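Local coordinates for monosaccharide ABC transporter substrate-binding protein, CUT2 family (Bradyrhizobium sp., PDB 4YHS), which probably binds a monosaccharide or related small solute in the periplasm and delivers it to a CUT2-family ABC transporter for uptake, at residues A55-L61 against A310-E315; Y78-S84 against G303-D308. All blocks are in the same frame, centred on the assembly; numbering follows the deposited sequence.

Contact 1. Residues A55-L61 against A310-E315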
loop_
_atom_site.group_PDB
_atom_site.type_symbol
_atom_site.label_atom_id
_atom_site.label_comp_id
_atom_site.label_asym_id
_atom_site.label_seq_id
_atom_site.Cartn_x
_atom_site.Cartn_y
_atom_site.Cartn_z
ATOM N N ALA A 55 -14.324 -21.429 3.915
ATOM C CA ALA A 55 -15.360 -21.390 2.891
ATOM C C ALA A 55 -16.192 -22.658 2.970
ATOM O O ALA A 55 -15.718 -23.686 3.452
ATOM C CB ALA A 55 -14.749 -21.250 1.514
ATOM N N SER A 56 -17.423 -22.584 2.475
ATOM C CA SER A 56 -18.343 -23.722 2.468
ATOM C C SER A 56 -18.165 -24.574 1.230
ATOM O O SER A 56 -18.708 -25.677 1.128
ATOM C CB SER A 56 -19.775 -23.227 2.521
ATOM O OG SER A 56 -20.058 -22.491 1.344
ATOM N N LYS A 57 -17.437 -24.051 0.257
ATOM C CA LYS A 57 -17.183 -24.808 -0.949
ATOM C C LYS A 57 -15.961 -24.224 -1.599
ATOM O O LYS A 57 -15.567 -23.121 -1.241
ATOM C CB LYS A 57 -18.381 -24.783 -1.898
ATOM C CG LYS A 57 -18.736 -23.439 -2.511
ATOM C CD LYS A 57 -19.680 -23.655 -3.720
ATOM C CE LYS A 57 -18.907 -23.686 -5.056
ATOM N NZ LYS A 57 -19.766 -23.816 -6.276
ATOM N N PRO A 58 -15.351 -24.959 -2.540
ATOM C CA PRO A 58 -14.116 -24.472 -3.162
ATOM C C PRO A 58 -14.405 -23.449 -4.258
ATOM O O PRO A 58 -14.204 -23.703 -5.458
ATOM C CB PRO A 58 -13.469 -25.752 -3.720
ATOM C CG PRO A 58 -14.382 -26.895 -3.337
ATOM C CD PRO A 58 -15.699 -26.311 -3.009
ATOM N N TRP A 59 -14.860 -22.271 -3.838
ATOM C CA TRP A 59 -15.124 -21.184 -4.771
ATOM C C TRP A 59 -13.932 -20.966 -5.700
ATOM O O TRP A 59 -12.784 -21.087 -5.287
ATOM C CB TRP A 59 -15.434 -19.891 -4.018
ATOM C CG TRP A 59 -16.610 -20.010 -3.092
ATOM C CD1 TRP A 59 -16.587 -20.087 -1.728
ATOM C CD2 TRP A 59 -17.977 -20.075 -3.479
ATOM N NE1 TRP A 59 -17.863 -20.196 -1.236
ATOM C CE2 TRP A 59 -18.739 -20.204 -2.293
ATOM C CE3 TRP A 59 -18.631 -20.059 -4.709
ATOM C CZ2 TRP A 59 -20.116 -20.283 -2.306
ATOM C CZ3 TRP A 59 -20.009 -20.140 -4.723
ATOM C CH2 TRP A 59 -20.739 -20.254 -3.528
ATOM N N LYS A 60 -14.216 -20.693 -6.967
ATOM C CA LYS A 60 -13.185 -20.270 -7.913
ATOM C C LYS A 60 -13.045 -18.753 -7.971
ATOM O O LYS A 60 -14.012 -18.052 -8.262
ATOM C CB LYS A 60 -13.505 -20.782 -9.313
ATOM C CG LYS A 60 -13.318 -22.287 -9.497
ATOM C CD LYS A 60 -13.412 -22.703 -10.991
ATOM C CE LYS A 60 -12.353 -22.053 -11.908
ATOM N NZ LYS A 60 -11.080 -22.835 -12.010
ATOM N N LEU A 61 -11.835 -18.256 -7.717
ATOM C CA LEU A 61 -11.574 -16.821 -7.695
ATOM C C LEU A 61 -10.579 -16.478 -8.776
ATOM O O LEU A 61 -9.451 -16.973 -8.754
ATOM C CB LEU A 61 -10.995 -16.357 -6.351
ATOM C CG LEU A 61 -11.793 -16.706 -5.087
ATOM C CD1 LEU A 61 -11.115 -16.135 -3.864
ATOM C CD2 LEU A 61 -13.232 -16.234 -5.188
ATOM N N ALA A 310 -14.660 -11.687 -1.075
ATOM C CA ALA A 310 -15.241 -12.408 -2.202
ATOM C C ALA A 310 -16.035 -13.601 -1.707
ATOM O O ALA A 310 -17.160 -13.829 -2.136
ATOM C CB ALA A 310 -14.179 -12.868 -3.166
ATOM N N VAL A 311 -15.435 -14.363 -0.801
ATOM C CA VAL A 311 -16.075 -15.581 -0.288
ATOM C C VAL A 311 -17.359 -15.213 0.460
ATOM O O VAL A 311 -18.412 -15.816 0.241
ATOM C CB VAL A 311 -15.084 -16.369 0.605
ATOM C CG1 VAL A 311 -15.778 -17.546 1.315
ATOM C CG2 VAL A 311 -13.894 -16.884 -0.273
ATOM N N ARG A 312 -17.296 -14.184 1.292
ATOM C CA ARG A 312 -18.478 -13.782 2.073
ATOM C C ARG A 312 -19.644 -13.400 1.142
ATOM O O ARG A 312 -20.795 -13.794 1.375
ATOM C CB ARG A 312 -18.143 -12.615 3.016
ATOM C CG ARG A 312 -17.310 -12.996 4.233
ATOM C CD ARG A 312 -16.787 -11.753 5.004
ATOM N NE ARG A 312 -16.182 -12.160 6.269
ATOM C CZ ARG A 312 -16.870 -12.522 7.350
ATOM N NH1 ARG A 312 -18.207 -12.523 7.326
ATOM N NH2 ARG A 312 -16.228 -12.887 8.468
ATOM N N ILE A 313 -19.328 -12.649 0.088
ATOM C CA ILE A 313 -20.330 -12.236 -0.894
ATOM C C ILE A 313 -20.924 -13.480 -1.555
ATOM O O ILE A 313 -22.149 -13.660 -1.589
ATOM C CB ILE A 313 -19.697 -11.272 -1.935
ATOM C CG1 ILE A 313 -19.351 -9.935 -1.290
ATOM C CG2 ILE A 313 -20.614 -11.007 -3.136
ATOM C CD1 ILE A 313 -18.357 -9.137 -2.096
ATOM N N LEU A 314 -20.067 -14.366 -2.050
ATOM C CA LEU A 314 -20.538 -15.569 -2.743
ATOM C C LEU A 314 -21.432 -16.426 -1.835
ATOM O O LEU A 314 -22.346 -17.130 -2.303
ATOM C CB LEU A 314 -19.350 -16.407 -3.253
ATOM C CG LEU A 314 -18.591 -15.829 -4.450
ATOM C CD1 LEU A 314 -17.269 -16.516 -4.584
ATOM C CD2 LEU A 314 -19.411 -16.050 -5.687
ATOM N N GLU A 315 -21.191 -16.354 -0.535
ATOM C CA GLU A 315 -21.953 -17.172 0.414
ATOM C C GLU A 315 -23.121 -16.410 1.056
ATOM O O GLU A 315 -23.819 -16.942 1.920
ATOM C CB GLU A 315 -21.003 -17.713 1.490
ATOM C CG GLU A 315 -19.952 -18.660 0.917
ATOM C CD GLU A 315 -19.103 -19.303 1.981
ATOM O OE1 GLU A 315 -19.348 -19.055 3.185
ATOM O OE2 GLU A 315 -18.191 -20.067 1.618
#
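Trp59 and Glu315 meet because both side chains leave the backbone with CG opposite their own carbonyl carbon, at chi1 -58° and -64°. From there the glutamate runs out extended until its carboxylate lies at the indole's nitrogen edge. NE1 of Trp59 donates to OE2 of Glu315 over 2.9 Å; the oxygen sits almost in the ring plane and offers the lone pair that points away from OE1. On the syn side, though from well out of the carboxylate plane, the same oxygen takes a second, nearly straight bond, 2.8 Å from the backbone N of Ser56. Serine suits this exposed loop, since its small side chain leaves the amide accessible and its OG also lies close to OE2.

Both apolar faces of the broad indole are covered: CG of Lys57 lies over one, while CB of Leu314 stands over the other, 3.8 Å from the centroid of the six-membered ring and almost on its normal, a CH-pi contact. CD1 of Leu314 spreads the cover to CD2 of Trp59. Farther in, Leu61, second residue of strand 60-65, brings CD2 to within 4.0 Å of CB of Ala310, where a small residue lets strand and helix come close. CG1 of Val311 touches CB of Ala55 at 3.8 Å and also lies against CD1 of Trp59. With the indole of Trp59 cut back to an alanine, OE2 of Glu315 would probably lose one of its two N-H donors, with a gap opening beside Leu314.

OE1 of Glu315 forms a salt bridge with Lys317. With two N-H donors on OE2 and a lysine on OE1, the carboxylate is likely to stay ionised and fixed in rotation, tying the segment leading into strand 60-65 to the C-terminal end of helix 299-314.

Contact 2. Residues Y78-S84 against G303-D308; sequences YGVAEES and GRIAVD
Gly303 opens the crossing against Gly79: their CA atoms lie 4.7 Å apart, and the axes of 78-84 and 303-308 approach to 7.4 Å with a crossing angle of -44°. Glycine suits both places, for a beta carbon on either would point into the other backbone. CG2 of Val80 packs against O of Gly303, at 3.7 Å. Arg304 follows as a knob among Tyr78, Gly79, Glu82 and Glu83; long and extended as far as NE, it lays CG against Gly79 O and carries its guanidinium alongside Glu82 and Glu83. There NH1 makes a salt bridge of 3.0 Å to OE1 of Glu83, lying in the guanidinium plane, with the carboxylate turned almost perpendicular. NH2 reaches Glu82 OE1 through a water. Glu83 is further held by Arg86 and Trp26, and Glu82 pairs with Lys85. Val307, branched and compact, presses CG2 onto CG1 of Val80 at 3.6 Å and meets OG of Ser84, whose hydroxyl bonds back to Val80 O. Asp308 turns its carboxylate to Tyr49, Leu52 and Arg312. Beneath the pair, Val80 rests on Val63 and Met91, and Val307 on Ile121, so both helices pack on the parallel strands 60-65, 90-95 and 119-122.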
loop_
_atom_site.group_PDB
_atom_site.type_symbol
_atom_site.label_atom_id
_atom_site.label_comp_id
_atom_site.label_asym_id
_atom_site.label_seq_id
_atom_site.Cartn_x
_atom_site.Cartn_y
_atom_site.Cartn_z
ATOM N N TYR A 78 1.197 -13.046 -2.158
ATOM C CA TYR A 78 1.336 -13.894 -0.983
ATOM C C TYR A 78 0.048 -13.914 -0.158
ATOM O O TYR A 78 -0.408 -14.970 0.230
ATOM C CB TYR A 78 2.521 -13.406 -0.134
ATOM C CG TYR A 78 2.706 -14.155 1.160
ATOM C CD1 TYR A 78 3.358 -15.395 1.189
ATOM C CD2 TYR A 78 2.263 -13.619 2.357
ATOM C CE1 TYR A 78 3.524 -16.080 2.374
ATOM C CE2 TYR A 78 2.440 -14.287 3.548
ATOM C CZ TYR A 78 3.057 -15.523 3.554
ATOM O OH TYR A 78 3.248 -16.210 4.744
ATOM N N GLY A 79 -0.548 -12.745 0.074
ATOM C CA GLY A 79 -1.780 -12.625 0.837
ATOM C C GLY A 79 -2.922 -13.349 0.156
ATOM O O GLY A 79 -3.638 -14.114 0.784
ATOM N N VAL A 80 -3.091 -13.104 -1.134
ATOM C CA VAL A 80 -4.197 -13.752 -1.859
ATOM C C VAL A 80 -4.014 -15.270 -1.866
ATOM O O VAL A 80 -4.996 -15.999 -1.647
ATOM C CB VAL A 80 -4.330 -13.198 -3.303
ATOM C CG1 VAL A 80 -5.415 -13.934 -4.050
ATOM C CG2 VAL A 80 -4.700 -11.732 -3.262
ATOM N N ALA A 81 -2.784 -15.746 -2.077
ATOM C CA ALA A 81 -2.536 -17.194 -2.190
ATOM C C ALA A 81 -2.722 -17.858 -0.838
ATOM O O ALA A 81 -3.306 -18.938 -0.739
ATOM C CB ALA A 81 -1.149 -17.500 -2.710
ATOM N N GLU A 82 -2.206 -17.209 0.202
ATOM C CA GLU A 82 -2.248 -17.814 1.522
ATOM C C GLU A 82 -3.680 -17.767 2.079
ATOM O O GLU A 82 -4.140 -18.731 2.703
ATOM C CB GLU A 82 -1.260 -17.111 2.461
ATOM C CG GLU A 82 0.195 -17.393 2.178
ATOM C CD GLU A 82 0.554 -18.847 2.474
ATOM O OE1 GLU A 82 0.272 -19.323 3.595
ATOM O OE2 GLU A 82 1.067 -19.513 1.567
ATOM N N GLU A 83 -4.424 -16.699 1.805
ATOM C CA GLU A 83 -5.792 -16.632 2.322
ATOM C C GLU A 83 -6.681 -17.609 1.537
ATOM O O GLU A 83 -7.536 -18.266 2.113
ATOM C CB GLU A 83 -6.340 -15.208 2.274
ATOM C CG GLU A 83 -7.690 -15.038 3.024
ATOM C CD GLU A 83 -7.530 -15.139 4.532
ATOM O OE1 GLU A 83 -6.437 -15.501 5.035
ATOM O OE2 GLU A 83 -8.505 -14.840 5.222
ATOM N N SER A 84 -6.461 -17.741 0.235
ATOM C CA SER A 84 -7.219 -18.743 -0.523
ATOM C C SER A 84 -6.967 -20.169 0.015
ATOM O O SER A 84 -7.905 -20.949 0.191
ATOM C CB SER A 84 -6.880 -18.638 -2.010
ATOM O OG SER A 84 -7.278 -17.372 -2.545
ATOM N N GLY A 303 -4.570 -8.074 0.271
ATOM C CA GLY A 303 -4.819 -9.277 -0.500
ATOM C C GLY A 303 -5.711 -10.283 0.217
ATOM O O GLY A 303 -6.703 -10.762 -0.359
ATOM N N ARG A 304 -5.377 -10.615 1.457
ATOM C CA ARG A 304 -6.228 -11.532 2.245
ATOM C C ARG A 304 -7.692 -11.056 2.386
ATOM O O ARG A 304 -8.603 -11.854 2.264
ATOM C CB ARG A 304 -5.663 -11.728 3.660
ATOM C CG ARG A 304 -4.255 -12.310 3.768
ATOM C CD ARG A 304 -3.967 -12.685 5.212
ATOM N NE ARG A 304 -2.638 -13.314 5.425
ATOM C CZ ARG A 304 -2.428 -14.630 5.436
ATOM N NH1 ARG A 304 -3.439 -15.479 5.210
ATOM N NH2 ARG A 304 -1.206 -15.125 5.695
ATOM N N ILE A 305 -7.894 -9.772 2.703
ATOM C CA ILE A 305 -9.231 -9.229 2.883
ATOM C C ILE A 305 -10.053 -9.339 1.602
ATOM O O ILE A 305 -11.230 -9.671 1.662
ATOM C CB ILE A 305 -9.182 -7.754 3.365
ATOM C CG1 ILE A 305 -8.793 -7.751 4.851
ATOM C CG2 ILE A 305 -10.558 -7.048 3.193
ATOM C CD1 ILE A 305 -8.481 -6.423 5.410
ATOM N N ALA A 306 -9.441 -9.073 0.447
ATOM C CA ALA A 306 -10.148 -9.204 -0.834
ATOM C C ALA A 306 -10.694 -10.616 -1.039
ATOM O O ALA A 306 -11.812 -10.800 -1.497
ATOM C CB ALA A 306 -9.219 -8.853 -1.987
ATOM N N VAL A 307 -9.888 -11.616 -0.706
ATOM C CA VAL A 307 -10.326 -12.992 -0.824
ATOM C C VAL A 307 -11.467 -13.261 0.150
ATOM O O VAL A 307 -12.499 -13.830 -0.243
ATOM C CB VAL A 307 -9.175 -13.984 -0.570
ATOM C CG1 VAL A 307 -9.684 -15.446 -0.457
ATOM C CG2 VAL A 307 -8.143 -13.872 -1.678
ATOM N N ASP A 308 -11.298 -12.859 1.410
ATOM C CA ASP A 308 -12.360 -13.054 2.400
ATOM C C ASP A 308 -13.665 -12.372 1.996
ATOM O O ASP A 308 -14.750 -12.959 2.090
ATOM C CB ASP A 308 -11.939 -12.534 3.774
ATOM C CG ASP A 308 -12.962 -12.875 4.857
ATOM O OD1 ASP A 308 -13.253 -14.072 5.026
ATOM O OD2 ASP A 308 -13.490 -11.963 5.534
HETATM O O HOH W 1 -0.163 -17.869 6.131
#

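Overall arrangement
Contacts 1 and 2 lie on the same side of the chain's centre, their own centres 12 Å apart, and share helix 299-314: residues 303-308 serve contact 2 and 310-315 serve contact 1. The elements carrying their first segments, strand 60-65 and helix 71-87, follow each other in the chain. Along the chain the order is 55-61, 78-84, 303-308, 310-315, so contact 2 lies within the span bridged by contact 1. They meet where CD1 of Leu61 touches CG1 of Val307 at 3.8 Å. Together they join early and late parts of the chain in one lobe, consistent with the interlaced two-domain fold of periplasmic sugar-binding proteins.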